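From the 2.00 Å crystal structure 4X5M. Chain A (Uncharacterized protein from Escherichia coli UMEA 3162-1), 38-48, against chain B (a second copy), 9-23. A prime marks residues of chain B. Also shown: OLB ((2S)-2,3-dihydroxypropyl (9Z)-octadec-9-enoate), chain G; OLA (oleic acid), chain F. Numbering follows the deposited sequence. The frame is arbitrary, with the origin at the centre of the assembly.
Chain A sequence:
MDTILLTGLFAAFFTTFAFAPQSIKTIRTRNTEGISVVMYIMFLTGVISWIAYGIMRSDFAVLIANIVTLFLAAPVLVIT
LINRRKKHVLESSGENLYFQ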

ATOM      1  N   VAL A  38     -14.551   6.318  -0.818  1.00 32.41           N
ATOM      2  CA  VAL A  38     -14.797   5.044  -0.147  1.00 24.59           C
ATOM      3  C   VAL A  38     -13.524   4.210  -0.016  1.00 23.98           C
ATOM      4  O   VAL A  38     -13.247   3.649   1.046  1.00 29.37           O
ATOM      5  CB  VAL A  38     -15.867   4.216  -0.892  1.00 38.35           C
ATOM      6  CG1 VAL A  38     -15.978   2.818  -0.295  1.00 33.03           C
ATOM      7  CG2 VAL A  38     -17.210   4.924  -0.848  1.00 40.66           C
ATOM      8  N   MET A  39     -12.747   4.139  -1.093  1.00 23.81           N
ATOM      9  CA  MET A  39     -11.513   3.359  -1.085  1.00 27.18           C
ATOM     10  C   MET A  39     -10.503   3.913  -0.080  1.00 23.93           C
ATOM     11  O   MET A  39      -9.821   3.150   0.604  1.00 26.59           O
ATOM     12  CB  MET A  39     -10.891   3.311  -2.486  1.00 30.43           C
ATOM     13  CG  MET A  39     -11.691   2.499  -3.494  1.00 36.88           C
ATOM     14  SD  MET A  39     -10.704   1.924  -4.896  1.00 45.12           S
ATOM     15  CE  MET A  39     -10.094   3.469  -5.555  1.00 35.64           C
ATOM     16  N   TYR A  40     -10.416   5.236   0.018  1.00 23.67           N
ATOM     17  CA  TYR A  40      -9.466   5.857   0.936  1.00 26.34           C
ATOM     18  C   TYR A  40      -9.904   5.722   2.391  1.00 26.64           C
ATOM     19  O   TYR A  40      -9.067   5.593   3.285  1.00 28.88           O
ATOM     20  CB  TYR A  40      -9.256   7.331   0.578  1.00 27.57           C
ATOM     21  CG  TYR A  40      -7.984   7.566  -0.201  1.00 30.50           C
ATOM     22  CD1 TYR A  40      -7.940   7.353  -1.572  1.00 30.63           C
ATOM     23  CD2 TYR A  40      -6.823   7.980   0.438  1.00 26.91           C
ATOM     24  CE1 TYR A  40      -6.776   7.557  -2.290  1.00 31.22           C
ATOM     25  CE2 TYR A  40      -5.652   8.187  -0.271  1.00 31.54           C
ATOM     26  CZ  TYR A  40      -5.636   7.974  -1.635  1.00 33.13           C
ATOM     27  OH  TYR A  40      -4.476   8.178  -2.347  1.00 33.62           O
ATOM     28  N   ILE A  41     -11.211   5.748   2.628  1.00 25.79           N
ATOM     29  CA  ILE A  41     -11.738   5.536   3.971  1.00 24.05           C
ATOM     30  C   ILE A  41     -11.468   4.100   4.413  1.00 23.05           C
ATOM     31  O   ILE A  41     -11.064   3.856   5.551  1.00 28.29           O
ATOM     32  CB  ILE A  41     -13.249   5.836   4.049  1.00 28.27           C
ATOM     33  CG1 ILE A  41     -13.501   7.328   3.828  1.00 27.31           C
ATOM     34  CG2 ILE A  41     -13.814   5.408   5.394  1.00 26.79           C
ATOM     35  CD1 ILE A  41     -14.962   7.719   3.901  1.00 39.01           C
ATOM     36  N   MET A  42     -11.685   3.155   3.503  1.00 25.45           N
ATOM     37  CA  MET A  42     -11.346   1.759   3.758  1.00 28.87           C
ATOM     38  C   MET A  42      -9.852   1.607   4.020  1.00 22.78           C
ATOM     39  O   MET A  42      -9.438   0.902   4.942  1.00 22.86           O
ATOM     40  CB  MET A  42     -11.757   0.872   2.581  1.00 27.02           C
ATOM     41  CG  MET A  42     -13.229   0.512   2.534  1.00 47.15           C
ATOM     42  SD  MET A  42     -13.563  -0.686   1.228  1.00 66.80           S
ATOM     43  CE  MET A  42     -12.363  -1.955   1.630  1.00 35.66           C
ATOM     44  N   PHE A  43      -9.050   2.275   3.197  1.00 25.39           N
ATOM     45  CA  PHE A  43      -7.597   2.218   3.306  1.00 23.90           C
ATOM     46  C   PHE A  43      -7.117   2.771   4.643  1.00 23.95           C
ATOM     47  O   PHE A  43      -6.293   2.155   5.318  1.00 26.65           O
ATOM     48  CB  PHE A  43      -6.949   2.992   2.155  1.00 25.40           C
ATOM     49  CG  PHE A  43      -5.447   2.914   2.138  1.00 23.29           C
ATOM     50  CD1 PHE A  43      -4.807   1.719   1.862  1.00 27.53           C
ATOM     51  CD2 PHE A  43      -4.679   4.041   2.383  1.00 31.02           C
ATOM     52  CE1 PHE A  43      -3.427   1.644   1.841  1.00 30.10           C
ATOM     53  CE2 PHE A  43      -3.299   3.973   2.361  1.00 29.61           C
ATOM     54  CZ  PHE A  43      -2.673   2.773   2.090  1.00 29.95           C
ATOM     55  N   LEU A  44      -7.643   3.934   5.018  1.00 24.62           N
ATOM     56  CA  LEU A  44      -7.264   4.582   6.269  1.00 27.77           C
ATOM     57  C   LEU A  44      -7.720   3.776   7.481  1.00 24.31           C
ATOM     58  O   LEU A  44      -7.037   3.743   8.504  1.00 22.89           O
ATOM     59  CB  LEU A  44      -7.837   5.999   6.333  1.00 23.12           C
ATOM     60  CG  LEU A  44      -7.094   7.043   5.497  1.00 27.70           C
ATOM     61  CD1 LEU A  44      -7.832   8.369   5.509  1.00 35.32           C
ATOM     62  CD2 LEU A  44      -5.678   7.213   6.017  1.00 31.96           C
ATOM     63  N   THR A  45      -8.876   3.130   7.358  1.00 21.41           N
ATOM     64  CA  THR A  45      -9.378   2.255   8.412  1.00 23.48           C
ATOM     65  C   THR A  45      -8.373   1.142   8.695  1.00 26.74           C
ATOM     66  O   THR A  45      -8.099   0.811   9.850  1.00 27.52           O
ATOM     67  CB  THR A  45     -10.741   1.638   8.038  1.00 26.73           C
ATOM     68  OG1 THR A  45     -11.715   2.679   7.895  1.00 27.65           O
ATOM     69  CG2 THR A  45     -11.207   0.668   9.111  1.00 28.22           C
ATOM     70  N   GLY A  46      -7.816   0.579   7.628  1.00 22.18           N
ATOM     71  CA  GLY A  46      -6.808  -0.456   7.755  1.00 24.19           C
ATOM     72  C   GLY A  46      -5.496   0.077   8.296  1.00 21.23           C
ATOM     73  O   GLY A  46      -4.841  -0.580   9.108  1.00 25.95           O
ATOM     74  N   VAL A  47      -5.110   1.269   7.846  1.00 25.78           N
ATOM     75  CA  VAL A  47      -3.872   1.903   8.298  1.00 22.46           C
ATOM     76  C   VAL A  47      -3.893   2.132   9.805  1.00 24.70           C
ATOM     77  O   VAL A  47      -2.926   1.824  10.503  1.00 27.36           O
ATOM     78  CB  VAL A  47      -3.629   3.249   7.580  1.00 27.96           C
ATOM     79  CG1 VAL A  47      -2.497   4.016   8.247  1.00 26.00           C
ATOM     80  CG2 VAL A  47      -3.320   3.018   6.109  1.00 27.36           C
ATOM     81  N   ILE A  48      -5.005   2.666  10.299  1.00 22.90           N
ATOM     82  CA  ILE A  48      -5.196   2.864  11.732  1.00 22.11           C
ATOM     83  C   ILE A  48      -5.094   1.536  12.478  1.00 23.69           C
ATOM     84  O   ILE A  48      -4.471   1.451  13.538  1.00 22.28           O
ATOM     85  CB  ILE A  48      -6.560   3.523  12.032  1.00 32.24           C
ATOM     86  CG1 ILE A  48      -6.620   4.930  11.431  1.00 35.25           C
ATOM     87  CG2 ILE A  48      -6.817   3.574  13.528  1.00 37.41           C
ATOM     88  CD1 ILE A  48      -5.536   5.860  11.932  1.00 37.48           C
TER
ATOM     89  N   LEU B   9      -5.279  -9.025  10.931  1.00 29.78           N
ATOM     90  CA  LEU B   9      -6.064  -9.549   9.819  1.00 28.06           C
ATOM     91  C   LEU B   9      -7.132  -8.542   9.408  1.00 30.35           C
ATOM     92  O   LEU B   9      -7.442  -8.397   8.225  1.00 32.91           O
ATOM     93  CB  LEU B   9      -6.705 -10.886  10.195  1.00 31.71           C
ATOM     94  CG  LEU B   9      -5.723 -12.012  10.522  1.00 33.45           C
ATOM     95  CD1 LEU B   9      -6.463 -13.261  10.971  1.00 40.49           C
ATOM     96  CD2 LEU B   9      -4.840 -12.309   9.321  1.00 41.57           C
ATOM     97  N   PHE B  10      -7.688  -7.855  10.402  1.00 29.71           N
ATOM     98  CA  PHE B  10      -8.636  -6.771  10.171  1.00 29.85           C
ATOM     99  C   PHE B  10      -7.965  -5.674   9.352  1.00 29.61           C
ATOM    100  O   PHE B  10      -8.531  -5.168   8.382  1.00 29.00           O
ATOM    101  CB  PHE B  10      -9.143  -6.218  11.507  1.00 38.67           C
ATOM    102  CG  PHE B  10     -10.239  -5.197  11.380  1.00 39.32           C
ATOM    103  CD1 PHE B  10     -11.563  -5.591  11.283  1.00 36.15           C
ATOM    104  CD2 PHE B  10      -9.948  -3.842  11.387  1.00 39.32           C
ATOM    105  CE1 PHE B  10     -12.575  -4.655  11.177  1.00 43.48           C
ATOM    106  CE2 PHE B  10     -10.956  -2.900  11.282  1.00 37.25           C
ATOM    107  CZ  PHE B  10     -12.271  -3.308  11.179  1.00 45.01           C
ATOM    108  N   ALA B  11      -6.745  -5.327   9.749  1.00 28.20           N
ATOM    109  CA  ALA B  11      -5.949  -4.328   9.050  1.00 28.75           C
ATOM    110  C   ALA B  11      -5.578  -4.797   7.649  1.00 28.39           C
ATOM    111  O   ALA B  11      -5.691  -4.042   6.683  1.00 27.22           O
ATOM    112  CB  ALA B  11      -4.692  -4.007   9.845  1.00 27.36           C
ATOM    113  N   ALA B  12      -5.129  -6.045   7.553  1.00 28.39           N
ATOM    114  CA  ALA B  12      -4.717  -6.623   6.280  1.00 30.84           C
ATOM    115  C   ALA B  12      -5.865  -6.640   5.276  1.00 31.61           C
ATOM    116  O   ALA B  12      -5.662  -6.374   4.093  1.00 32.00           O
ATOM    117  CB  ALA B  12      -4.175  -8.031   6.490  1.00 32.59           C
ATOM    118  N   PHE B  13      -7.067  -6.946   5.756  1.00 29.65           N
ATOM    119  CA  PHE B  13      -8.253  -6.986   4.904  1.00 27.74           C
ATOM    120  C   PHE B  13      -8.526  -5.638   4.248  1.00 27.02           C
ATOM    121  O   PHE B  13      -8.747  -5.557   3.040  1.00 27.99           O
ATOM    122  CB  PHE B  13      -9.477  -7.427   5.717  1.00 30.61           C
ATOM    123  CG  PHE B  13     -10.765  -7.433   4.934  1.00 35.47           C
ATOM    124  CD1 PHE B  13     -11.119  -8.528   4.162  1.00 45.52           C
ATOM    125  CD2 PHE B  13     -11.630  -6.349   4.985  1.00 43.90           C
ATOM    126  CE1 PHE B  13     -12.304  -8.538   3.448  1.00 49.00           C
ATOM    127  CE2 PHE B  13     -12.815  -6.354   4.271  1.00 44.28           C
ATOM    128  CZ  PHE B  13     -13.152  -7.450   3.502  1.00 55.76           C
ATOM    129  N   PHE B  14      -8.504  -4.578   5.050  1.00 27.29           N
ATOM    130  CA  PHE B  14      -8.881  -3.254   4.569  1.00 27.62           C
ATOM    131  C   PHE B  14      -7.826  -2.601   3.681  1.00 24.05           C
ATOM    132  O   PHE B  14      -8.167  -2.003   2.666  1.00 32.62           O
ATOM    133  CB  PHE B  14      -9.206  -2.337   5.749  1.00 32.18           C
ATOM    134  CG  PHE B  14     -10.603  -2.504   6.271  1.00 30.79           C
ATOM    135  CD1 PHE B  14     -11.666  -1.876   5.645  1.00 39.28           C
ATOM    136  CD2 PHE B  14     -10.854  -3.293   7.379  1.00 31.25           C
ATOM    137  CE1 PHE B  14     -12.956  -2.030   6.117  1.00 44.30           C
ATOM    138  CE2 PHE B  14     -12.142  -3.452   7.855  1.00 42.96           C
ATOM    139  CZ  PHE B  14     -13.193  -2.818   7.225  1.00 40.49           C
ATOM    140  N   THR B  15      -6.555  -2.707   4.050  1.00 24.22           N
ATOM    141  CA  THR B  15      -5.500  -2.075   3.260  1.00 27.62           C
ATOM    142  C   THR B  15      -5.248  -2.799   1.940  1.00 31.00           C
ATOM    143  O   THR B  15      -4.891  -2.170   0.943  1.00 33.59           O
ATOM    144  CB  THR B  15      -4.168  -1.995   4.036  1.00 25.66           C
ATOM    145  OG1 THR B  15      -3.801  -3.299   4.504  1.00 26.95           O
ATOM    146  CG2 THR B  15      -4.299  -1.049   5.213  1.00 22.57           C
ATOM    147  N   THR B  16      -5.435  -4.116   1.928  1.00 27.53           N
ATOM    148  CA  THR B  16      -5.162  -4.895   0.722  1.00 29.44           C
ATOM    149  C   THR B  16      -6.297  -4.787  -0.294  1.00 30.70           C
ATOM    150  O   THR B  16      -6.054  -4.689  -1.496  1.00 39.23           O
ATOM    151  CB  THR B  16      -4.923  -6.385   1.045  1.00 30.74           C
ATOM    152  OG1 THR B  16      -3.943  -6.503   2.084  1.00 34.93           O
ATOM    153  CG2 THR B  16      -4.431  -7.124  -0.187  1.00 39.38           C
ATOM    154  N   PHE B  17      -7.533  -4.793   0.193  1.00 29.94           N
ATOM    155  CA  PHE B  17      -8.696  -4.819  -0.693  1.00 31.45           C
ATOM    156  C   PHE B  17      -9.250  -3.429  -0.992  1.00 29.94           C
ATOM    157  O   PHE B  17     -10.177  -3.287  -1.790  1.00 35.25           O
ATOM    158  CB  PHE B  17      -9.794  -5.700  -0.091  1.00 42.66           C
ATOM    159  CG  PHE B  17      -9.419  -7.154   0.006  1.00 55.43           C
ATOM    160  CD1 PHE B  17      -8.507  -7.710  -0.877  1.00 51.04           C
ATOM    161  CD2 PHE B  17      -9.976  -7.964   0.981  1.00 59.97           C
ATOM    162  CE1 PHE B  17      -8.159  -9.046  -0.789  1.00 52.58           C
ATOM    163  CE2 PHE B  17      -9.632  -9.300   1.074  1.00 63.55           C
ATOM    164  CZ  PHE B  17      -8.722  -9.843   0.188  1.00 50.09           C
ATOM    165  N   ALA B  18      -8.682  -2.410  -0.354  1.00 31.36           N
ATOM    166  CA  ALA B  18      -9.104  -1.030  -0.580  1.00 32.37           C
ATOM    167  C   ALA B  18      -8.956  -0.636  -2.043  1.00 30.25           C
ATOM    168  O   ALA B  18      -9.896  -0.137  -2.659  1.00 33.91           O
ATOM    169  CB  ALA B  18      -8.309  -0.075   0.296  1.00 29.49           C
ATOM    170  N   PHE B  19      -7.767  -0.862  -2.591  1.00 25.02           N
ATOM    171  CA  PHE B  19      -7.473  -0.474  -3.966  1.00 30.55           C
ATOM    172  C   PHE B  19      -7.279  -1.685  -4.869  1.00 35.45           C
ATOM    173  O   PHE B  19      -6.784  -1.561  -5.989  1.00 34.49           O
ATOM    174  CB  PHE B  19      -6.231   0.415  -4.010  1.00 32.28           C
ATOM    175  CG  PHE B  19      -6.374   1.687  -3.228  1.00 35.80           C
ATOM    176  CD1 PHE B  19      -7.045   2.772  -3.764  1.00 40.41           C
ATOM    177  CD2 PHE B  19      -5.837   1.798  -1.957  1.00 35.35           C
ATOM    178  CE1 PHE B  19      -7.180   3.945  -3.048  1.00 40.91           C
ATOM    179  CE2 PHE B  19      -5.967   2.968  -1.236  1.00 34.40           C
ATOM    180  CZ  PHE B  19      -6.640   4.043  -1.782  1.00 33.50           C
ATOM    181  N   ALA B  20      -7.667  -2.855  -4.373  1.00 29.57           N
ATOM    182  CA  ALA B  20      -7.617  -4.083  -5.162  1.00 31.19           C
ATOM    183  C   ALA B  20      -8.430  -4.013  -6.466  1.00 30.11           C
ATOM    184  O   ALA B  20      -7.983  -4.541  -7.483  1.00 28.10           O
ATOM    185  CB  ALA B  20      -8.077  -5.270  -4.319  1.00 31.94           C
ATOM    186  N   PRO B  21      -9.625  -3.379  -6.449  1.00 31.07           N
ATOM    187  CA  PRO B  21     -10.341  -3.258  -7.727  1.00 29.75           C
ATOM    188  C   PRO B  21      -9.562  -2.520  -8.819  1.00 33.62           C
ATOM    189  O   PRO B  21      -9.818  -2.755 -10.000  1.00 34.18           O
ATOM    190  CB  PRO B  21     -11.599  -2.474  -7.345  1.00 28.87           C
ATOM    191  CG  PRO B  21     -11.847  -2.855  -5.938  1.00 29.03           C
ATOM    192  CD  PRO B  21     -10.485  -2.975  -5.318  1.00 32.01           C
ATOM    193  N   GLN B  22      -8.636  -1.647  -8.433  1.00 35.17           N
ATOM    194  CA  GLN B  22      -7.806  -0.940  -9.406  1.00 33.24           C
ATOM    195  C   GLN B  22      -6.853  -1.893 -10.123  1.00 30.02           C
ATOM    196  O   GLN B  22      -6.708  -1.837 -11.345  1.00 30.98           O
ATOM    197  CB  GLN B  22      -7.013   0.184  -8.730  1.00 38.40           C
ATOM    198  CG  GLN B  22      -7.854   1.373  -8.286  1.00 49.53           C
ATOM    199  CD  GLN B  22      -7.008   2.579  -7.925  1.00 56.92           C
ATOM    200  OE1 GLN B  22      -5.792   2.472  -7.761  1.00 58.79           O
ATOM    201  NE2 GLN B  22      -7.646   3.738  -7.806  1.00 48.47           N
ATOM    202  N   SER B  23      -6.202  -2.762  -9.355  1.00 28.45           N
ATOM    203  CA  SER B  23      -5.286  -3.749  -9.916  1.00 29.00           C
ATOM    204  C   SER B  23      -6.029  -4.764 -10.775  1.00 27.06           C
ATOM    205  O   SER B  23      -5.563  -5.138 -11.852  1.00 31.58           O
ATOM    206  CB  SER B  23      -4.520  -4.468  -8.803  1.00 33.59           C
ATOM    207  OG  SER B  23      -3.679  -3.570  -8.100  1.00 37.63           O
TER
HETATM  208  C1  OLB G 204       0.739  -0.369   4.594  0.50 40.18           C
HETATM  209  C2  OLB G 204       1.078   0.373   3.321  0.50 41.27           C
HETATM  210  C3  OLB G 204      -0.153   0.383   2.441  0.50 41.19           C
HETATM  211  C4  OLB G 204       0.195  -0.065   1.034  0.50 46.06           C
HETATM  212  C5  OLB G 204      -0.959  -0.868   0.457  0.50 42.06           C
HETATM  213  O19 OLB G 204      -0.407  -0.391   4.995  0.50 37.19           O
HETATM  214  O20 OLB G 204       1.746  -1.043   5.302  0.50 46.79           O
HETATM  215  C21 OLB G 204       1.261  -2.091   6.107  0.50 39.59           C
HETATM  216  C22 OLB G 204       2.423  -2.943   6.557  0.50 42.66           C
HETATM  217  O23 OLB G 204       2.689  -2.683   7.913  0.50 43.32           O
HETATM  218  C24 OLB G 204       2.070  -4.401   6.386  0.50 43.19           C
HETATM  219  O25 OLB G 204       2.561  -4.849   5.143  0.50 38.42           O
HETATM  220  C6  OLB G 204      -0.652  -1.404  -0.930  0.50 44.22           C
HETATM  221  C7  OLB G 204      -0.546  -0.264  -1.928  0.50 49.75           C
HETATM  222  C8  OLB G 204      -1.626  -0.307  -3.004  0.50 45.61           C
HETATM  223  C9  OLB G 204      -1.175  -1.083  -4.233  0.50 45.08           C
HETATM  224  C10 OLB G 204      -0.509  -0.522  -5.268  0.50 42.48           C
HETATM  225  C11 OLB G 204      -0.176   0.952  -5.289  0.50 46.79           C
HETATM  226  C12 OLB G 204      -1.320   1.746  -5.890  0.50 49.48           C
HETATM  227  C13 OLB G 204      -1.573   2.929  -4.980  0.50 48.35           C
HETATM  228  C14 OLB G 204      -2.999   3.421  -5.088  0.50 45.43           C
HETATM  229  C15 OLB G 204      -3.174   4.550  -4.099  0.50 46.41           C
HETATM  230  C16 OLB G 204      -2.916   4.016  -2.706  0.50 46.43           C
HETATM  231  C17 OLB G 204      -2.123   5.024  -1.905  0.50 42.10           C
HETATM  232  C18 OLB G 204      -1.153   4.275  -1.021  0.50 44.78           C
HETATM  233  C12 OLA F 203      -9.972 -12.902   7.480  1.00 58.33           C
HETATM  234  C13 OLA F 203      -9.624 -11.728   6.592  1.00 60.52           C
HETATM  235  C14 OLA F 203      -8.265 -11.961   5.971  1.00 54.63           C
HETATM  236  C15 OLA F 203      -7.782 -10.683   5.322  1.00 45.91           C
HETATM  237  C16 OLA F 203      -6.322 -10.840   4.959  1.00 40.08           C
HETATM  238  C17 OLA F 203      -6.193 -11.001   3.461  1.00 47.69           C
HETATM  239  C18 OLA F 203      -5.894  -9.655   2.841  1.00 43.93           C

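Phe19′ anchors the apolar centre, its edge turned to two aromatic faces. CZ of Phe19′ lies 3.6 Å from CE1 of Tyr40, and CE2 of Phe19′ lies 3.4 Å from CG of Phe43; the ring planes meet at 81° and 63°, so both pairs are offset edge-to-face. One face of the Phe19′ ring carries the OLB chain, with OLB C16 3.5 Å from Phe19′ CE2, making lipid part of the packing.

Next to this cluster, small residues lie where the backbones come close. Ala18′ points toward the helix of chain A, and its CB sits 3.8 Å from Phe43 CB. Further along the nearly antiparallel helices, Gly46 brings the backbones closest, its CA 4.2 Å from Ala11′ CA. Glycine is needed for this fit: an ideal CB would stand 2.6 Å from Thr15′ CG2 and 3.0 Å from Phe14′ CB, both clashes. Thr45 CG2 lies 4.1 Å from the Phe14′ ring centroid, almost on the ring normal, a CH-pi contact.

Backbone carbonyls also lie within the apolar part, Ala18′ O 3.1 Å from Met39 SD; the polar side chain of Gln22′ lies at the edge. The methyl CE of Met39 packs 3.3 Å from Gln22′ NE2, a van der Waals contact; no hydrogen bond crosses between the stretches. Thr45 satisfies its hydroxyl within its own helix, OG1 donating to Ile41 O at 2.7 Å, which leaves its methyl for the partner. The rule here is shape before polarity.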